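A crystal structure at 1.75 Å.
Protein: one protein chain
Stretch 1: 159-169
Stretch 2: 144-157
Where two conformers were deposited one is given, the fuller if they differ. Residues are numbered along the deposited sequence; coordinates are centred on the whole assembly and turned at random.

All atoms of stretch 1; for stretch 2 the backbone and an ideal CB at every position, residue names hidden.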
# COMPACT_ATOMS: atom_id res chain seq x y z
N ILE A 159 16.33 8.92 3.00
CA ILE A 159 17.06 7.66 3.10
C ILE A 159 16.16 6.56 2.57
O ILE A 159 15.08 6.33 3.11
CB ILE A 159 17.46 7.33 4.55
CG1 ILE A 159 18.22 8.50 5.19
CG2 ILE A 159 18.30 6.05 4.58
CD1 ILE A 159 18.39 8.39 6.69
N TYR A 160 16.59 5.90 1.50
CA TYR A 160 15.83 4.78 0.92
C TYR A 160 16.00 3.57 1.85
O TYR A 160 17.10 3.06 2.00
CB TYR A 160 16.35 4.44 -0.49
CG TYR A 160 16.02 5.48 -1.55
CD1 TYR A 160 15.01 5.26 -2.48
CD2 TYR A 160 16.73 6.68 -1.63
CE1 TYR A 160 14.70 6.20 -3.45
CE2 TYR A 160 16.43 7.63 -2.60
CZ TYR A 160 15.41 7.39 -3.51
OH TYR A 160 15.11 8.33 -4.48
N PRO A 161 14.91 3.09 2.50
CA PRO A 161 15.07 1.97 3.43
C PRO A 161 15.19 0.61 2.73
O PRO A 161 15.74 -0.33 3.31
CB PRO A 161 13.78 2.01 4.27
CG PRO A 161 13.11 3.30 3.92
CD PRO A 161 13.54 3.63 2.55
N LEU A 162 14.64 0.54 1.53
CA LEU A 162 14.54 -0.67 0.73
C LEU A 162 14.88 -0.30 -0.71
O LEU A 162 14.72 0.86 -1.10
CB LEU A 162 13.10 -1.20 0.74
CG LEU A 162 12.45 -1.56 2.09
CD1 LEU A 162 11.06 -0.96 2.22
CD2 LEU A 162 12.40 -3.05 2.28
N PRO A 163 15.33 -1.28 -1.51
CA PRO A 163 15.56 -0.97 -2.92
C PRO A 163 14.27 -0.53 -3.60
O PRO A 163 13.22 -1.13 -3.38
CB PRO A 163 16.05 -2.30 -3.51
CG PRO A 163 16.50 -3.11 -2.35
CD PRO A 163 15.66 -2.68 -1.19
N SER A 164 14.35 0.53 -4.39
CA SER A 164 13.19 1.03 -5.11
C SER A 164 13.60 1.95 -6.25
O SER A 164 14.75 2.41 -6.30
CB SER A 164 12.23 1.77 -4.17
OG SER A 164 12.71 3.06 -3.83
N PRO A 165 12.67 2.22 -7.18
CA PRO A 165 12.98 3.23 -8.19
C PRO A 165 13.09 4.60 -7.53
O PRO A 165 12.44 4.84 -6.51
CB PRO A 165 11.76 3.19 -9.13
CG PRO A 165 11.07 1.91 -8.81
CD PRO A 165 11.35 1.62 -7.39
N GLY A 166 13.89 5.49 -8.10
CA GLY A 166 14.06 6.81 -7.51
C GLY A 166 14.91 7.74 -8.35
O GLY A 166 15.87 7.31 -8.99
N GLY A 167 14.55 9.02 -8.34
CA GLY A 167 15.24 10.03 -9.12
C GLY A 167 15.99 11.06 -8.29
O GLY A 167 16.47 12.05 -8.83
N TRP A 168 16.09 10.84 -6.98
CA TRP A 168 16.84 11.76 -6.12
C TRP A 168 18.34 11.57 -6.34
O TRP A 168 18.79 10.54 -6.86
CB TRP A 168 16.44 11.60 -4.65
CG TRP A 168 15.09 12.21 -4.34
CD1 TRP A 168 14.09 12.50 -5.23
CD2 TRP A 168 14.60 12.60 -3.05
NE1 TRP A 168 13.02 13.04 -4.58
CE2 TRP A 168 13.30 13.11 -3.24
CE3 TRP A 168 15.13 12.55 -1.76
CZ2 TRP A 168 12.52 13.58 -2.18
CZ3 TRP A 168 14.36 13.02 -0.70
CH2 TRP A 168 13.06 13.53 -0.92
N ASN A 169 19.12 12.59 -5.97
CA ASN A 169 20.55 12.60 -6.21
C ASN A 169 21.27 11.87 -5.08
O ASN A 169 21.21 12.30 -3.93
CB ASN A 169 21.05 14.04 -6.32
CG ASN A 169 20.38 14.81 -7.45
OD1 ASN A 169 20.69 14.59 -8.62
ND2 ASN A 169 19.47 15.72 -7.10
N UNK A 144 16.33 1.11 -10.00
CA UNK A 144 16.63 0.51 -8.69
C UNK A 144 17.72 1.27 -7.93
O UNK A 144 18.91 1.10 -8.20
CB UNK A 144 17.06 -0.95 -8.87
N UNK A 145 17.30 2.09 -6.97
CA UNK A 145 18.21 2.75 -6.05
C UNK A 145 18.46 1.72 -4.94
O UNK A 145 17.52 1.05 -4.51
CB UNK A 145 17.64 4.07 -5.51
N UNK A 146 19.71 1.57 -4.49
CA UNK A 146 19.95 0.54 -3.47
C UNK A 146 19.39 0.90 -2.10
O UNK A 146 19.24 2.08 -1.78
CB UNK A 146 21.45 0.28 -3.34
N UNK A 147 19.08 -0.12 -1.29
CA UNK A 147 18.71 0.09 0.10
C UNK A 147 19.80 0.89 0.79
O UNK A 147 20.99 0.69 0.51
CB UNK A 147 18.48 -1.24 0.82
N UNK A 148 19.36 1.80 1.66
CA UNK A 148 20.22 2.63 2.52
C UNK A 148 20.85 3.83 1.81
O UNK A 148 21.65 4.55 2.42
CB UNK A 148 21.34 1.76 3.11
N UNK A 149 20.48 4.06 0.56
CA UNK A 149 20.96 5.22 -0.18
C UNK A 149 20.46 6.51 0.49
O UNK A 149 19.30 6.62 0.86
CB UNK A 149 20.50 5.15 -1.64
N UNK A 150 21.38 7.45 0.66
CA UNK A 150 21.10 8.78 1.19
C UNK A 150 21.12 9.75 0.01
O UNK A 150 22.10 9.80 -0.75
CB UNK A 150 22.11 9.18 2.27
N UNK A 151 20.07 10.55 -0.13
CA UNK A 151 19.83 11.30 -1.36
C UNK A 151 19.26 12.68 -1.12
O UNK A 151 18.67 12.94 -0.07
CB UNK A 151 18.88 10.52 -2.27
N UNK A 152 19.45 13.58 -2.09
CA UNK A 152 18.90 14.93 -2.00
C UNK A 152 18.14 15.33 -3.26
O UNK A 152 18.48 14.93 -4.38
CB UNK A 152 20.02 15.93 -1.73
N UNK A 153 17.10 16.13 -3.05
CA UNK A 153 16.39 16.77 -4.15
C UNK A 153 15.77 18.04 -3.60
O UNK A 153 14.96 17.99 -2.67
CB UNK A 153 15.33 15.85 -4.76
N UNK A 154 16.18 19.17 -4.17
CA UNK A 154 15.76 20.47 -3.69
C UNK A 154 16.05 20.65 -2.21
O UNK A 154 17.14 20.35 -1.74
CB UNK A 154 14.27 20.67 -3.96
N UNK A 155 15.04 21.11 -1.47
CA UNK A 155 15.17 21.37 -0.03
C UNK A 155 15.12 20.09 0.83
O UNK A 155 15.26 20.17 2.06
CB UNK A 155 14.06 22.32 0.42
N UNK A 156 14.93 18.94 0.20
CA UNK A 156 14.74 17.69 0.94
C UNK A 156 15.90 16.72 0.82
O UNK A 156 16.59 16.66 -0.19
CB UNK A 156 13.46 17.00 0.46
N UNK A 157 16.10 15.94 1.89
CA UNK A 157 17.00 14.80 1.84
C UNK A 157 16.23 13.60 2.38
O UNK A 157 15.24 13.74 3.10
CB UNK A 157 18.28 15.05 2.64

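Position 144 points its CA-to-CB bond away from stretch 1, so polar or long side chains would serve. It is R144, extended through chi3 (t, t, t); its end comes back to lay one face of the guanidinium over P163, NH2 3.5 Å from P163 CB.

Position 145 is pinned by an antiparallel pair of hydrogen bonds, its N to S164 O (2.7 Å) and S164 N to its O (3.2 Å). Its CB lies 4.2 Å from Y160 CE1, over the face of the ring; a compact apolar residue, branched or not, would fit. V145 (chi1 t) sets CG1 over the ring face, 3.7 Å from the Y160 ring centroid.

Position 146 points away, with nothing of stretch 1 near its CB, so many residues would do; phi of -72° admits proline, and P146 begins a type II turn.

At 147 the CB lies 3.7 Å from P163 CD and 3.8 Å from P161 O. A small side chain suits this close approach, and A147 packs its methyl against the proline ring.

Position 148 has phi of 79°, which favours glycine or asparagine but does not exclude others. Its N donates to Y160 O (2.6 Å), which any residue but proline can do. H148 points away.

Position 149 accepts from Y160 N through its O (2.9 Å). Its CB, sideways, is 4.1 Å from Y160 CD2; small apolar residues suit, and A149 supplies a methyl.

Position 150 shares a sheet face with I159 and invites an aliphatic partner. V150 answers, CG2 4.2 Å from I159 CG1.

Position 151 points toward stretch 1, its CB 3.4 Å from N169 O, 3.6 Å from W168 CB and 3.8 Å from Y160 CE2. So tight a space favours alanine, and it is A151, near the plane of the tyrosine ring at its edge.

Position 152 hydrogen-bonds N169 through its N to N169 O (2.8 Å) and its O to N169 N (2.9 Å) and ND2 (3.0 Å). Beta-branched residues suit the strand; it is V152.

Position 153 faces the indole, where a small apolar group suits: A153 CB sits 3.5 Å from the centroid of the five-membered ring of W168.

Position 154, with phi/psi of 54/-131, favours glycine, and is G154. Position 155 is out of reach and permissive: V155.

At 156 the CB is 3.8 Å from W168 CH2; a side chain with an aliphatic stem fits, as in Q156. Position 157 points away; T157 OG1 donates to A151 O (2.8 Å).

Stretch 2 144-157: RVPAHAVAVAGVQT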
# COMPACT_ATOMS: atom_id res chain seq x y z
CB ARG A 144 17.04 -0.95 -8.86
CG ARG A 144 16.91 -1.78 -7.59
CD ARG A 144 17.14 -3.25 -7.88
NE ARG A 144 16.84 -4.11 -6.73
CZ ARG A 144 15.62 -4.49 -6.39
NH1 ARG A 144 14.57 -4.09 -7.08
NH2 ARG A 144 15.44 -5.28 -5.33
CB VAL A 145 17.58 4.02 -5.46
CG1 VAL A 145 18.44 4.60 -4.33
CG2 VAL A 145 17.35 5.07 -6.57
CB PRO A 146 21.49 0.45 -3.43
CG PRO A 146 21.97 1.74 -3.97
CD PRO A 146 20.95 2.22 -4.94
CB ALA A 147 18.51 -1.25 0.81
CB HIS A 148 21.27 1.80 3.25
CG HIS A 148 20.73 0.53 3.83
ND1 HIS A 148 19.66 0.51 4.70
CD2 HIS A 148 21.07 -0.76 3.61
CE1 HIS A 148 19.39 -0.74 5.02
NE2 HIS A 148 20.23 -1.53 4.38
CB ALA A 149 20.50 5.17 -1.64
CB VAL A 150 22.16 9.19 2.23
CG1 VAL A 150 21.98 10.66 2.64
CG2 VAL A 150 22.09 8.26 3.46
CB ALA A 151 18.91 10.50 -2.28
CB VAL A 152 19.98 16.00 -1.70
CG1 VAL A 152 20.64 15.74 -0.35
CG2 VAL A 152 21.03 16.06 -2.82
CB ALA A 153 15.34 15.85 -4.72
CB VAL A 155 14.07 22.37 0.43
CG1 VAL A 155 12.71 21.69 0.49
CG2 VAL A 155 14.43 23.00 1.78
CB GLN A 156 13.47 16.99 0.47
CG GLN A 156 12.22 17.80 0.67
CD GLN A 156 10.98 16.97 0.43
OE1 GLN A 156 10.39 16.45 1.37
NE2 GLN A 156 10.61 16.79 -0.84
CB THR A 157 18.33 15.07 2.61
OG1 THR A 157 19.25 13.98 2.41
CG2 THR A 157 18.09 15.27 4.10
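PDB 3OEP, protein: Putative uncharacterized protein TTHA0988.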